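Local coordinates for protein superoxide dismutase (Leishmania major, PDB 4F2N) that probably converts superoxide radicals to oxygen and hydrogen peroxide at a mononuclear iron centre, as other iron superoxide dismutases do, at residues K61-Y66 / F106-F111; P36-N41 / L57-H62; W112-P117 / P186-D191; L87-I92 / V97-A102; H195-Y198 / R204-D207. All blocks are in the same frame, centred on the assembly; numbering follows the deposited sequence.

Interaction 1 of 5, residues K61-Y66 / F106-F111; sequences KHHSAY and FNHSFF. With FE2 (Fe (II) ion), chain N.
H63, Y66 and H108 form an aromatic cluster between the two long helices of the alpha-hairpin domain of iron superoxide dismutase. The segments cross steeply, their N-to-C directions 134° apart and their axes 10.2 Å from each other at closest. In the middle, the CB methylene of H108 sits squarely over one face of the H63 imidazole, 3.4 Å from the ring centroid, in a CH-pi contact. H63 reaches there because its CG stands anti to the backbone N (chi1 -167°), which lays the ring across the gap between the helices. Histidine suits this buried place because both nitrogens find partners: ND1 bonds with W112 NE1 and NE2 with H105 ND1, fixing the rotation of the ring. At its edge, in its plane, lies S109 OG, 3.5 Å from H63 CE1; that hydroxyl is bonded to H105 O one helical turn back. The rings of Y66 and H108 are nearly parallel but slid apart, so they hardly overlap, while Y66 OH bonds with Q104 NE2. H108 itself is held at both ends, ND1 on Q104 O and NE2 on the iron, and its CE1 lies 3.6 Å from Y66 CE2.

Interaction 2 of 5, residues P36-N41 / L57-H62; sequences PTLGFN and LHYSKH. With FE2 (Fe (II) ion), chain N.
Y59, on the first helix of the alpha-hairpin domain, reaches out to P36 and L38 of the extended chain that leads toward that helix, tying the loop back against it. The polar link comes first: Y59 OH donates to P36 O over 2.6 Å, a short bond with a C=O...OH angle of 151° and the hydroxyl tilted 29° from the carbonyl plane. Water 2 serves the same hydroxyl, giving it a proton at 3.2 Å from Y59 OH and accepting one from L38 N, so the tyrosine oxygen grips the loop at P36 directly and at L38 N through the water.

The apolar part lies over the ring. L38 CD1 stands almost exactly above the ring centre, 3.8 Å from the Y59 centroid, as a CH-pi contact, while L38 CD2 comes to 3.5 Å from Y59 CE1. Tyrosine fits here because it offers a greasy face to leucine and a hydroxyl to a main-chain carbonyl. W112 of the second long helix meets the Y59 ring edge-to-face and also touches P36 and L38.

The metal bond belongs to the preceding residue. H58 turns into the protein, where it shares the iron with H108, D191 and H195; its NE2 binds at 2.2 Å from the metal, across from water 1.

Interaction 3 of 5, residues W112-P117 / P186-D191; sequences WKCLSP and PIFTAD. With FE2 (Fe (II) ion), chain N.
C114, in the turn that follows helix 96-113, packs against F188 on the edge strand of the C-terminal sheet. Its CB already meets the phenyl ring, lying 3.7 Å from both F188 CD1 and F188 CE1. From there SG swings anti to the carbonyl carbon (chi1 -69°) and runs on toward the strand backbone. The sulfur touches F188 CD1 at 3.7 Å and comes within 3.9 Å of T189 N. It approaches the ring obliquely, 4.8 Å from the F188 centroid, a Cys sulfur-aromatic contact. A thiol suits this buried spot, being compact, polarisable and content among apolar neighbours. F188 is enclosed further by F144, V216 and V221. T189 O, buried here, has no partner in the model, whereas T189 OG1 bonds to T157 O.

The strand carries a classic beta bulge, with I187 and F188 both bonded through their backbones to L159. Three residues beyond F188, D191 OD2 binds the iron at 1.9 Å. The contact thus joins the turn after helix 96-113 to the strand that carries D191, at the interface between the alpha-hairpin and C-terminal domains across which iron superoxide dismutases hold their metal.

Interaction 4 of 5, residues L87-I92 / V97-A102; sequences LATTGI and VMFNQA
T89 and F99 make the dense part of this contact, their CA atoms only 5.3 Å apart. T89 OG1 lies 3.4 Å from F99 CB and equally close to F99 CA, at the edge of the phenyl ring and in its plane. The hydroxyl sits between the backbone N and the carbonyl carbon (chi1 56°), where it can turn back to bond with I85 O in its own helix. Threonine suits this buried place: with its hydroxyl bonded to I85 O, the oxygen can lie against F99 CA and CB without lacking a partner, and F99 also touches I86 of the same helix.

The contact joins the end of helix 82-89 and the turn after it to the first turns of helix 96-113, within the alpha-hairpin domain. A type II beta turn from T89 to I92, closed by I92 N donating to T89 O at 3.2 Å, begins the reversal between the helices. G91 occupies its third position with a positive phi (67°), which glycine tolerates readily.

Toward the outside, contacts thin out. T90 is partly exposed and reaches the ring obliquely, its CB 3.6 Å from F99 CE1; it also touches T181 of a loop. M98 is likewise partly exposed. Its flexible thioether chain is stretched out from the backbone and bends only at the last torsion (chi3 56°), bringing the methyl to the CG2 branch of T89: M98 CE rests 3.8 Å from T89 CG2, the two side chains crossing at about a right angle. G91 and I92 are exposed to solvent.

Interaction 5 of 5, residues H195-Y198 / R204-D207; sequences HAYY and RRAD. With FE2 (Fe (II) ion), chain N.
The torsions of Y197 and R205 bring a phenol and a guanidinium together: chi1 of Y197 is 58°, placing its ring between the backbone N and the carbonyl carbon, while R205 leaves its helix extended and bends at chi3 (-73°). That bend turns R205 NE onto Y197 OH. The bond from R205 NE to Y197 OH is 2.9 Å long and nearly straight, with an N-H...O angle of 173°, and the oxygen lies in the guanidinium plane.

Before the chain reaches this polar end it rides along the ring. R205 CA stands over one face, offset toward the rim and 4.1 Å from the Y197 centroid in a CH-pi contact. Farther out, R205 CB and CG lie 3.6 Å and 3.7 Å from Y197 CZ. Arginine fits because its aliphatic part lies over the phenol end of the ring while its head still has N-H groups to give: NH1 bonds to N151 O and G148 O, and NH2 to G153 O. These bonds fix the rotation of the guanidinium. Y208 meets the Y197 ring as well.

Two residues before Y197, H195 NE2 binds the iron at 2.1 Å, and Y198, next in the chain, bonds through OH with H62 NE2 of the second subunit at the dimer interface. The contact joins helix 205-212 to Y197, which closes the D-x-W-E-H-A-Y signature of iron and manganese superoxide dismutases, the motif that supplies D191 and H195 to the metal.

In the fold
From the N terminus, interaction 2 closes first, folding residues 36-41 onto helix 52-71. Interaction 1 opens on the same helix, sharing K61 and H62 with it, and spans 39 residues to helix 96-113; interaction 4 is nested inside that loop, where the chain turns from helix 82-89 to helix 96-113. Interaction 3 then follows in series, bridging 68 residues from the end of helix 96-113 to strand 185-191, and so joins the alpha-hairpin and C-terminal domains. Interaction 5 closes a short loop of five residues beyond the strand. None cross. Interactions 1, 2, 3 and 5 each bring one ligand to the iron, whereas interaction 4 lies apart from it.

Interaction 1 of 5, residues K61-Y66 / F106-F111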
# COMPACT_ATOMS: atom_id res chain seq x y z
N LYS B 61 7.46 -15.11 0.92
CA LYS B 61 7.58 -14.25 -0.28
C LYS B 61 7.93 -12.82 0.06
O LYS B 61 8.98 -12.36 -0.33
CB LYS B 61 6.33 -14.24 -1.17
CG LYS B 61 5.65 -15.58 -1.42
CD LYS B 61 6.48 -16.52 -2.25
CE LYS B 61 5.78 -17.88 -2.28
NZ LYS B 61 6.70 -18.90 -2.82
N HIS B 62 7.03 -12.11 0.76
CA HIS B 62 7.22 -10.68 1.07
C HIS B 62 8.41 -10.42 1.97
O HIS B 62 9.34 -9.69 1.61
CB HIS B 62 5.96 -10.08 1.69
CG HIS B 62 4.80 -10.01 0.72
ND1 HIS B 62 4.60 -8.96 -0.10
CD2 HIS B 62 3.75 -10.89 0.48
CE1 HIS B 62 3.50 -9.17 -0.84
NE2 HIS B 62 2.97 -10.35 -0.47
N HIS B 63 8.40 -11.04 3.15
CA HIS B 63 9.48 -10.80 4.08
C HIS B 63 10.80 -11.26 3.51
O HIS B 63 11.80 -10.56 3.56
CB HIS B 63 9.20 -11.48 5.40
CG HIS B 63 10.10 -11.03 6.50
ND1 HIS B 63 9.95 -11.45 7.77
CD2 HIS B 63 11.16 -10.15 6.50
CE1 HIS B 63 10.89 -10.87 8.55
NE2 HIS B 63 11.63 -10.08 7.77
N SER B 64 10.81 -12.47 2.94
CA SER B 64 12.03 -13.00 2.33
C SER B 64 12.64 -12.06 1.30
O SER B 64 13.86 -11.92 1.23
CB SER B 64 11.76 -14.37 1.72
OG SER B 64 12.98 -14.89 1.22
N ALA B 65 11.80 -11.41 0.50
CA ALA B 65 12.31 -10.51 -0.52
C ALA B 65 13.02 -9.30 0.09
O ALA B 65 14.03 -8.84 -0.45
CB ALA B 65 11.20 -10.05 -1.48
N TYR B 66 12.50 -8.77 1.20
CA TYR B 66 13.17 -7.65 1.90
C TYR B 66 14.54 -8.08 2.44
O TYR B 66 15.51 -7.34 2.37
CB TYR B 66 12.31 -7.15 3.08
CG TYR B 66 11.01 -6.51 2.66
CD1 TYR B 66 11.00 -5.36 1.84
CD2 TYR B 66 9.79 -7.02 3.09
CE1 TYR B 66 9.80 -4.75 1.46
CE2 TYR B 66 8.59 -6.42 2.71
CZ TYR B 66 8.61 -5.27 1.90
OH TYR B 66 7.42 -4.68 1.56
N PHE B 106 12.87 -5.16 9.73
CA PHE B 106 12.63 -4.97 11.15
C PHE B 106 11.12 -5.07 11.44
O PHE B 106 10.71 -5.77 12.39
CB PHE B 106 13.18 -3.61 11.62
CG PHE B 106 12.72 -3.24 13.01
CD1 PHE B 106 13.47 -3.63 14.12
CD2 PHE B 106 11.53 -2.54 13.22
CE1 PHE B 106 13.03 -3.34 15.43
CE2 PHE B 106 11.08 -2.24 14.51
CZ PHE B 106 11.84 -2.64 15.62
N ASN B 107 10.30 -4.37 10.65
CA ASN B 107 8.86 -4.30 10.95
C ASN B 107 8.25 -5.68 10.94
O ASN B 107 7.48 -6.02 11.85
CB ASN B 107 8.10 -3.39 9.97
CG ASN B 107 8.52 -1.94 10.07
OD1 ASN B 107 9.06 -1.50 11.11
ND2 ASN B 107 8.26 -1.19 9.02
N HIS B 108 8.60 -6.49 9.94
CA HIS B 108 8.06 -7.88 9.86
C HIS B 108 8.57 -8.76 10.97
O HIS B 108 7.81 -9.54 11.54
CB HIS B 108 8.33 -8.53 8.48
CG HIS B 108 7.45 -7.98 7.37
ND1 HIS B 108 7.77 -6.84 6.68
CD2 HIS B 108 6.21 -8.39 6.90
CE1 HIS B 108 6.80 -6.56 5.81
NE2 HIS B 108 5.83 -7.49 5.94
N SER B 109 9.87 -8.66 11.28
CA SER B 109 10.45 -9.45 12.38
C SER B 109 9.75 -9.19 13.69
O SER B 109 9.48 -10.10 14.47
CB SER B 109 11.97 -9.17 12.50
OG SER B 109 12.60 -9.60 11.30
N PHE B 110 9.44 -7.92 13.92
CA PHE B 110 8.79 -7.51 15.15
C PHE B 110 7.37 -8.05 15.18
O PHE B 110 6.93 -8.61 16.19
CB PHE B 110 8.80 -5.97 15.29
CG PHE B 110 8.31 -5.51 16.63
CD1 PHE B 110 9.11 -5.65 17.77
CD2 PHE B 110 7.05 -4.95 16.77
CE1 PHE B 110 8.66 -5.23 19.02
CE2 PHE B 110 6.59 -4.54 18.02
CZ PHE B 110 7.39 -4.68 19.15
N PHE B 111 6.68 -7.93 14.04
CA PHE B 111 5.34 -8.49 13.85
C PHE B 111 5.26 -9.98 14.19
O PHE B 111 4.33 -10.40 14.89
CB PHE B 111 4.90 -8.26 12.40
CG PHE B 111 3.44 -8.50 12.13
CD1 PHE B 111 2.44 -8.01 12.99
CD2 PHE B 111 3.05 -9.17 10.97
CE1 PHE B 111 1.09 -8.22 12.70
CE2 PHE B 111 1.69 -9.37 10.68
CZ PHE B 111 0.72 -8.89 11.54
FE FE2 N . 3.86 -7.17 5.45
O HOH W 1 4.28 -4.97 5.16

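Interaction 2 of 5, residues P36-N41 / L57-H62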
# COMPACT_ATOMS: atom_id res chain seq x y z
N PRO B 36 13.80 -14.44 10.15
CA PRO B 36 13.80 -14.96 11.53
C PRO B 36 13.12 -16.32 11.66
O PRO B 36 12.19 -16.65 10.90
CB PRO B 36 12.99 -13.91 12.31
CG PRO B 36 12.11 -13.29 11.29
CD PRO B 36 12.87 -13.31 9.98
N THR B 37 13.60 -17.09 12.63
CA THR B 37 12.98 -18.35 13.00
C THR B 37 11.65 -18.02 13.70
O THR B 37 11.63 -17.23 14.64
CB THR B 37 13.92 -19.15 13.93
OG1 THR B 37 15.19 -19.34 13.28
CG2 THR B 37 13.33 -20.52 14.28
N LEU B 38 10.55 -18.59 13.24
CA LEU B 38 9.25 -18.30 13.84
C LEU B 38 9.03 -19.09 15.13
O LEU B 38 9.50 -20.23 15.25
CB LEU B 38 8.12 -18.57 12.83
CG LEU B 38 8.12 -17.74 11.53
CD1 LEU B 38 7.00 -18.18 10.61
CD2 LEU B 38 7.98 -16.24 11.80
N GLY B 39 8.30 -18.51 16.08
CA GLY B 39 7.98 -19.21 17.34
C GLY B 39 7.20 -20.51 17.18
O GLY B 39 6.92 -21.21 18.16
N PHE B 40 6.87 -20.87 15.95
CA PHE B 40 5.87 -21.89 15.66
C PHE B 40 6.12 -22.41 14.25
O PHE B 40 6.96 -21.89 13.53
CB PHE B 40 4.47 -21.27 15.75
CG PHE B 40 4.36 -19.92 15.08
CD1 PHE B 40 3.99 -19.83 13.74
CD2 PHE B 40 4.63 -18.75 15.78
CE1 PHE B 40 3.91 -18.59 13.12
CE2 PHE B 40 4.56 -17.51 15.16
CZ PHE B 40 4.19 -17.43 13.82
N ASN B 41 5.36 -23.43 13.84
CA ASN B 41 5.54 -24.05 12.54
C ASN B 41 4.83 -23.28 11.41
O ASN B 41 3.59 -23.26 11.35
CB ASN B 41 5.07 -25.51 12.62
CG ASN B 41 4.89 -26.17 11.27
OD1 ASN B 41 5.56 -25.82 10.29
ND2 ASN B 41 3.98 -27.13 11.21
N LEU B 57 2.80 -16.76 1.98
CA LEU B 57 3.01 -15.59 1.12
C LEU B 57 3.76 -14.53 1.90
O LEU B 57 4.76 -13.98 1.43
CB LEU B 57 1.68 -15.01 0.64
CG LEU B 57 0.92 -15.92 -0.34
CD1 LEU B 57 -0.49 -15.38 -0.56
CD2 LEU B 57 1.70 -16.07 -1.64
N HIS B 58 3.28 -14.25 3.10
CA HIS B 58 3.74 -13.06 3.82
C HIS B 58 5.18 -13.21 4.26
O HIS B 58 6.01 -12.28 4.13
CB HIS B 58 2.86 -12.82 5.05
CG HIS B 58 2.90 -11.38 5.55
ND1 HIS B 58 2.05 -10.91 6.47
CD2 HIS B 58 3.73 -10.31 5.18
CE1 HIS B 58 2.31 -9.60 6.68
NE2 HIS B 58 3.33 -9.24 5.88
N TYR B 59 5.47 -14.40 4.79
CA TYR B 59 6.78 -14.71 5.36
C TYR B 59 7.75 -15.17 4.28
O TYR B 59 8.84 -14.60 4.15
CB TYR B 59 6.61 -15.78 6.46
CG TYR B 59 7.88 -16.33 7.10
CD1 TYR B 59 8.55 -15.64 8.11
CD2 TYR B 59 8.40 -17.57 6.70
CE1 TYR B 59 9.70 -16.15 8.71
CE2 TYR B 59 9.55 -18.10 7.30
CZ TYR B 59 10.18 -17.39 8.30
OH TYR B 59 11.31 -17.93 8.86
N SER B 60 7.39 -16.23 3.54
CA SER B 60 8.30 -16.78 2.52
C SER B 60 8.45 -15.96 1.25
O SER B 60 9.45 -16.12 0.56
CB SER B 60 7.92 -18.21 2.13
OG SER B 60 8.07 -19.02 3.26
N LYS B 61 7.46 -15.11 0.92
CA LYS B 61 7.58 -14.25 -0.28
C LYS B 61 7.93 -12.82 0.06
O LYS B 61 8.98 -12.36 -0.33
CB LYS B 61 6.33 -14.24 -1.17
CG LYS B 61 5.65 -15.58 -1.42
CD LYS B 61 6.48 -16.52 -2.25
CE LYS B 61 5.78 -17.88 -2.28
NZ LYS B 61 6.70 -18.90 -2.82
N HIS B 62 7.03 -12.11 0.76
CA HIS B 62 7.22 -10.68 1.07
C HIS B 62 8.41 -10.42 1.97
O HIS B 62 9.34 -9.69 1.61
CB HIS B 62 5.96 -10.08 1.69
CG HIS B 62 4.80 -10.01 0.72
ND1 HIS B 62 4.60 -8.96 -0.10
CD2 HIS B 62 3.75 -10.89 0.48
CE1 HIS B 62 3.50 -9.17 -0.84
NE2 HIS B 62 2.97 -10.35 -0.47
FE FE2 N . 3.86 -7.17 5.45
O HOH W 2 10.71 -20.24 10.99
O HOH W 1 4.28 -4.97 5.16

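Interaction 3 of 5, residues W112-P117 / P186-D191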
# COMPACT_ATOMS: atom_id res chain seq x y z
N TRP B 112 6.20 -10.79 13.70
CA TRP B 112 6.16 -12.23 14.01
C TRP B 112 6.31 -12.50 15.48
O TRP B 112 5.68 -13.42 16.00
CB TRP B 112 7.23 -13.01 13.24
CG TRP B 112 7.19 -12.78 11.75
CD1 TRP B 112 8.28 -12.52 10.91
CD2 TRP B 112 6.02 -12.76 10.87
NE1 TRP B 112 7.87 -12.35 9.61
CE2 TRP B 112 6.51 -12.48 9.52
CE3 TRP B 112 4.65 -12.93 11.07
CZ2 TRP B 112 5.67 -12.40 8.42
CZ3 TRP B 112 3.80 -12.83 9.95
CH2 TRP B 112 4.29 -12.58 8.66
N LYS B 113 7.13 -11.71 16.16
CA LYS B 113 7.30 -11.85 17.63
C LYS B 113 6.03 -11.50 18.40
O LYS B 113 5.84 -12.01 19.53
CB LYS B 113 8.47 -10.99 18.13
CG LYS B 113 9.83 -11.38 17.58
CD LYS B 113 10.28 -12.72 18.09
CE LYS B 113 11.04 -12.59 19.40
NZ LYS B 113 11.50 -13.95 19.79
N CYS B 114 5.18 -10.65 17.81
CA CYS B 114 3.91 -10.26 18.42
C CYS B 114 2.81 -11.31 18.28
O CYS B 114 1.72 -11.09 18.81
CB CYS B 114 3.38 -9.00 17.77
SG CYS B 114 4.42 -7.62 18.21
N LEU B 115 3.07 -12.37 17.52
CA LEU B 115 2.03 -13.35 17.19
C LEU B 115 2.38 -14.77 17.59
O LEU B 115 3.57 -15.16 17.60
CB LEU B 115 1.68 -13.33 15.69
CG LEU B 115 1.46 -11.96 15.03
CD1 LEU B 115 1.35 -12.07 13.51
CD2 LEU B 115 0.19 -11.35 15.64
N SER B 116 1.33 -15.53 17.87
CA SER B 116 1.45 -16.94 18.25
C SER B 116 0.12 -17.68 17.98
O SER B 116 -0.95 -17.13 18.25
CB SER B 116 1.81 -17.06 19.74
OG SER B 116 2.26 -18.37 20.03
N PRO B 117 0.17 -18.93 17.49
CA PRO B 117 -1.09 -19.69 17.33
C PRO B 117 -1.92 -19.67 18.60
O PRO B 117 -1.42 -20.03 19.66
CB PRO B 117 -0.61 -21.11 16.99
CG PRO B 117 0.70 -20.87 16.29
CD PRO B 117 1.33 -19.72 17.04
N PRO B 186 8.52 0.68 20.25
CA PRO B 186 7.41 -0.21 19.92
C PRO B 186 7.30 -1.36 20.90
O PRO B 186 8.33 -1.89 21.33
CB PRO B 186 7.79 -0.72 18.50
CG PRO B 186 8.67 0.37 17.94
CD PRO B 186 9.50 0.78 19.14
N ILE B 187 6.07 -1.74 21.24
CA ILE B 187 5.81 -2.94 22.03
C ILE B 187 4.84 -3.87 21.33
O ILE B 187 4.74 -5.04 21.70
CB ILE B 187 5.39 -2.65 23.51
CG1 ILE B 187 3.96 -2.11 23.59
CG2 ILE B 187 6.39 -1.69 24.18
CD1 ILE B 187 3.45 -1.87 25.01
N PHE B 188 4.13 -3.36 20.32
CA PHE B 188 3.18 -4.16 19.52
C PHE B 188 2.96 -3.49 18.16
O PHE B 188 3.00 -2.24 18.07
CB PHE B 188 1.84 -4.30 20.23
CG PHE B 188 0.83 -5.09 19.42
CD1 PHE B 188 1.07 -6.44 19.13
CD2 PHE B 188 -0.30 -4.47 18.87
CE1 PHE B 188 0.19 -7.17 18.34
CE2 PHE B 188 -1.21 -5.21 18.11
CZ PHE B 188 -0.95 -6.56 17.83
N THR B 189 2.80 -4.29 17.12
CA THR B 189 2.45 -3.75 15.79
C THR B 189 1.44 -4.62 15.06
O THR B 189 1.38 -5.84 15.29
CB THR B 189 3.71 -3.52 14.90
OG1 THR B 189 3.36 -2.63 13.82
CG2 THR B 189 4.21 -4.81 14.26
N ALA B 190 0.67 -4.00 14.16
CA ALA B 190 -0.16 -4.75 13.20
C ALA B 190 0.22 -4.24 11.82
O ALA B 190 0.22 -3.02 11.57
CB ALA B 190 -1.65 -4.51 13.46
N ASP B 191 0.58 -5.16 10.95
CA ASP B 191 0.85 -4.82 9.54
C ASP B 191 -0.49 -4.53 8.86
O ASP B 191 -1.40 -5.37 8.91
CB ASP B 191 1.50 -6.06 8.88
CG ASP B 191 2.05 -5.79 7.49
OD1 ASP B 191 1.92 -4.65 6.98
OD2 ASP B 191 2.67 -6.73 6.91
FE FE2 N . 3.86 -7.17 5.45
O HOH W 1 4.28 -4.97 5.16

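Interaction 4 of 5, residues L87-I92 / V97-A102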
# COMPACT_ATOMS: atom_id res chain seq x y z
N LEU B 87 18.33 3.74 11.48
CA LEU B 87 18.65 5.04 12.04
C LEU B 87 19.67 5.83 11.20
O LEU B 87 19.61 7.05 11.17
CB LEU B 87 19.10 4.92 13.50
CG LEU B 87 17.99 4.46 14.47
CD1 LEU B 87 18.58 4.30 15.87
CD2 LEU B 87 16.80 5.42 14.49
N ALA B 88 20.57 5.12 10.53
CA ALA B 88 21.60 5.76 9.69
C ALA B 88 21.05 6.19 8.32
O ALA B 88 21.63 7.04 7.65
CB ALA B 88 22.77 4.82 9.52
N THR B 89 19.92 5.61 7.90
CA THR B 89 19.36 5.90 6.56
C THR B 89 18.08 6.76 6.57
O THR B 89 17.74 7.36 5.53
CB THR B 89 19.10 4.60 5.76
OG1 THR B 89 18.24 3.71 6.49
CG2 THR B 89 20.42 3.90 5.44
N THR B 90 17.41 6.84 7.71
CA THR B 90 16.14 7.58 7.83
C THR B 90 16.31 9.05 7.44
O THR B 90 17.30 9.69 7.79
CB THR B 90 15.48 7.43 9.23
OG1 THR B 90 14.18 8.04 9.23
CG2 THR B 90 16.34 8.07 10.34
N GLY B 91 15.36 9.54 6.66
CA GLY B 91 15.37 10.93 6.20
C GLY B 91 16.48 11.33 5.25
O GLY B 91 16.63 12.51 4.96
N ILE B 92 17.25 10.37 4.74
CA ILE B 92 18.32 10.63 3.76
C ILE B 92 17.89 10.13 2.36
O ILE B 92 17.69 8.92 2.14
CB ILE B 92 19.65 9.99 4.18
CG1 ILE B 92 20.10 10.56 5.54
CG2 ILE B 92 20.73 10.19 3.12
CD1 ILE B 92 21.51 10.18 5.94
N VAL B 97 16.15 3.49 -0.68
CA VAL B 97 15.99 2.10 -1.05
C VAL B 97 16.44 1.20 0.10
O VAL B 97 15.70 0.31 0.53
CB VAL B 97 16.71 1.77 -2.38
CG1 VAL B 97 16.71 0.27 -2.65
CG2 VAL B 97 16.02 2.50 -3.53
N MET B 98 17.63 1.46 0.63
CA MET B 98 18.07 0.67 1.77
C MET B 98 17.21 0.88 3.01
O MET B 98 16.90 -0.08 3.73
CB MET B 98 19.55 0.94 2.09
CG MET B 98 20.02 0.14 3.29
SD MET B 98 21.81 -0.12 3.28
CE MET B 98 22.45 1.57 3.18
N PHE B 99 16.81 2.13 3.26
CA PHE B 99 15.94 2.39 4.42
C PHE B 99 14.70 1.49 4.35
O PHE B 99 14.35 0.82 5.32
CB PHE B 99 15.51 3.88 4.51
CG PHE B 99 14.43 4.12 5.52
CD1 PHE B 99 14.76 4.32 6.86
CD2 PHE B 99 13.08 4.08 5.16
CE1 PHE B 99 13.78 4.53 7.81
CE2 PHE B 99 12.09 4.26 6.12
CZ PHE B 99 12.45 4.48 7.45
N ASN B 100 14.04 1.48 3.19
CA ASN B 100 12.82 0.74 3.03
C ASN B 100 13.01 -0.75 3.28
O ASN B 100 12.16 -1.37 3.93
CB ASN B 100 12.20 0.98 1.64
CG ASN B 100 11.55 2.36 1.50
OD1 ASN B 100 11.17 2.99 2.49
ND2 ASN B 100 11.38 2.80 0.25
N GLN B 101 14.11 -1.34 2.79
CA GLN B 101 14.29 -2.80 2.99
C GLN B 101 14.62 -3.08 4.46
O GLN B 101 14.13 -4.06 5.04
CB GLN B 101 15.39 -3.36 2.09
CG GLN B 101 15.21 -3.06 0.60
CD GLN B 101 13.93 -3.63 0.03
OE1 GLN B 101 13.70 -4.85 0.05
NE2 GLN B 101 13.08 -2.77 -0.45
N ALA B 102 15.46 -2.24 5.06
CA ALA B 102 15.89 -2.44 6.48
C ALA B 102 14.71 -2.27 7.44
O ALA B 102 14.46 -3.14 8.31
CB ALA B 102 17.02 -1.49 6.83

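Interaction 5 of 5, residues H195-Y198 / R204-D207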
# COMPACT_ATOMS: atom_id res chain seq x y z
N HIS B 195 -1.32 -6.80 1.62
CA HIS B 195 -0.83 -8.18 1.59
C HIS B 195 -0.88 -8.88 2.93
O HIS B 195 -0.84 -10.12 2.96
CB HIS B 195 0.59 -8.29 0.97
CG HIS B 195 1.69 -7.76 1.86
ND1 HIS B 195 2.51 -6.73 1.49
CD2 HIS B 195 2.13 -8.17 3.14
CE1 HIS B 195 3.41 -6.48 2.48
NE2 HIS B 195 3.17 -7.36 3.50
N ALA B 196 -0.96 -8.14 4.05
CA ALA B 196 -0.95 -8.82 5.36
C ALA B 196 -2.24 -9.62 5.54
O ALA B 196 -2.26 -10.65 6.25
CB ALA B 196 -0.76 -7.83 6.52
N TYR B 197 -3.31 -9.17 4.90
CA TYR B 197 -4.63 -9.78 5.17
C TYR B 197 -5.42 -10.13 3.94
O TYR B 197 -6.51 -10.67 4.07
CB TYR B 197 -5.49 -8.82 6.04
CG TYR B 197 -5.70 -7.45 5.42
CD1 TYR B 197 -6.77 -7.20 4.54
CD2 TYR B 197 -4.83 -6.40 5.69
CE1 TYR B 197 -6.94 -5.92 3.96
CE2 TYR B 197 -5.00 -5.14 5.14
CZ TYR B 197 -6.05 -4.92 4.26
OH TYR B 197 -6.22 -3.68 3.70
N TYR B 198 -4.93 -9.80 2.73
CA TYR B 198 -5.81 -9.91 1.55
C TYR B 198 -6.17 -11.35 1.19
O TYR B 198 -7.25 -11.60 0.64
CB TYR B 198 -5.28 -9.18 0.31
CG TYR B 198 -6.39 -8.51 -0.48
CD1 TYR B 198 -6.88 -7.27 -0.10
CD2 TYR B 198 -6.98 -9.15 -1.57
CE1 TYR B 198 -7.90 -6.65 -0.81
CE2 TYR B 198 -8.03 -8.56 -2.28
CZ TYR B 198 -8.48 -7.30 -1.89
OH TYR B 198 -9.51 -6.70 -2.59
N ARG B 204 -11.52 -6.78 3.61
CA ARG B 204 -12.10 -6.60 4.94
C ARG B 204 -11.03 -6.32 6.02
O ARG B 204 -10.87 -7.11 6.96
CB ARG B 204 -12.99 -7.82 5.29
CG ARG B 204 -14.08 -8.04 4.23
CD ARG B 204 -15.04 -9.18 4.57
NE ARG B 204 -14.38 -10.43 4.92
CZ ARG B 204 -13.96 -11.34 4.04
NH1 ARG B 204 -14.11 -11.14 2.73
NH2 ARG B 204 -13.41 -12.49 4.48
N ARG B 205 -10.33 -5.18 5.89
CA ARG B 205 -9.27 -4.83 6.82
C ARG B 205 -9.80 -4.71 8.26
O ARG B 205 -9.11 -5.10 9.20
CB ARG B 205 -8.56 -3.53 6.40
CG ARG B 205 -7.34 -3.22 7.26
CD ARG B 205 -6.79 -1.82 7.08
NE ARG B 205 -6.09 -1.63 5.81
CZ ARG B 205 -5.43 -0.51 5.48
NH1 ARG B 205 -5.31 0.50 6.34
NH2 ARG B 205 -4.79 -0.42 4.29
N ALA B 206 -11.01 -4.17 8.42
CA ALA B 206 -11.60 -3.99 9.76
C ALA B 206 -11.78 -5.32 10.48
O ALA B 206 -11.48 -5.44 11.68
CB ALA B 206 -12.93 -3.24 9.67
N ASP B 207 -12.28 -6.31 9.76
CA ASP B 207 -12.46 -7.65 10.33
C ASP B 207 -11.12 -8.29 10.70
O ASP B 207 -11.00 -8.96 11.72
CB ASP B 207 -13.17 -8.53 9.32
CG ASP B 207 -14.60 -8.12 9.11
OD1 ASP B 207 -15.13 -7.31 9.92
OD2 ASP B 207 -15.22 -8.63 8.16
FE FE2 N . 3.86 -7.17 5.45
O HOH W 1 4.28 -4.97 5.16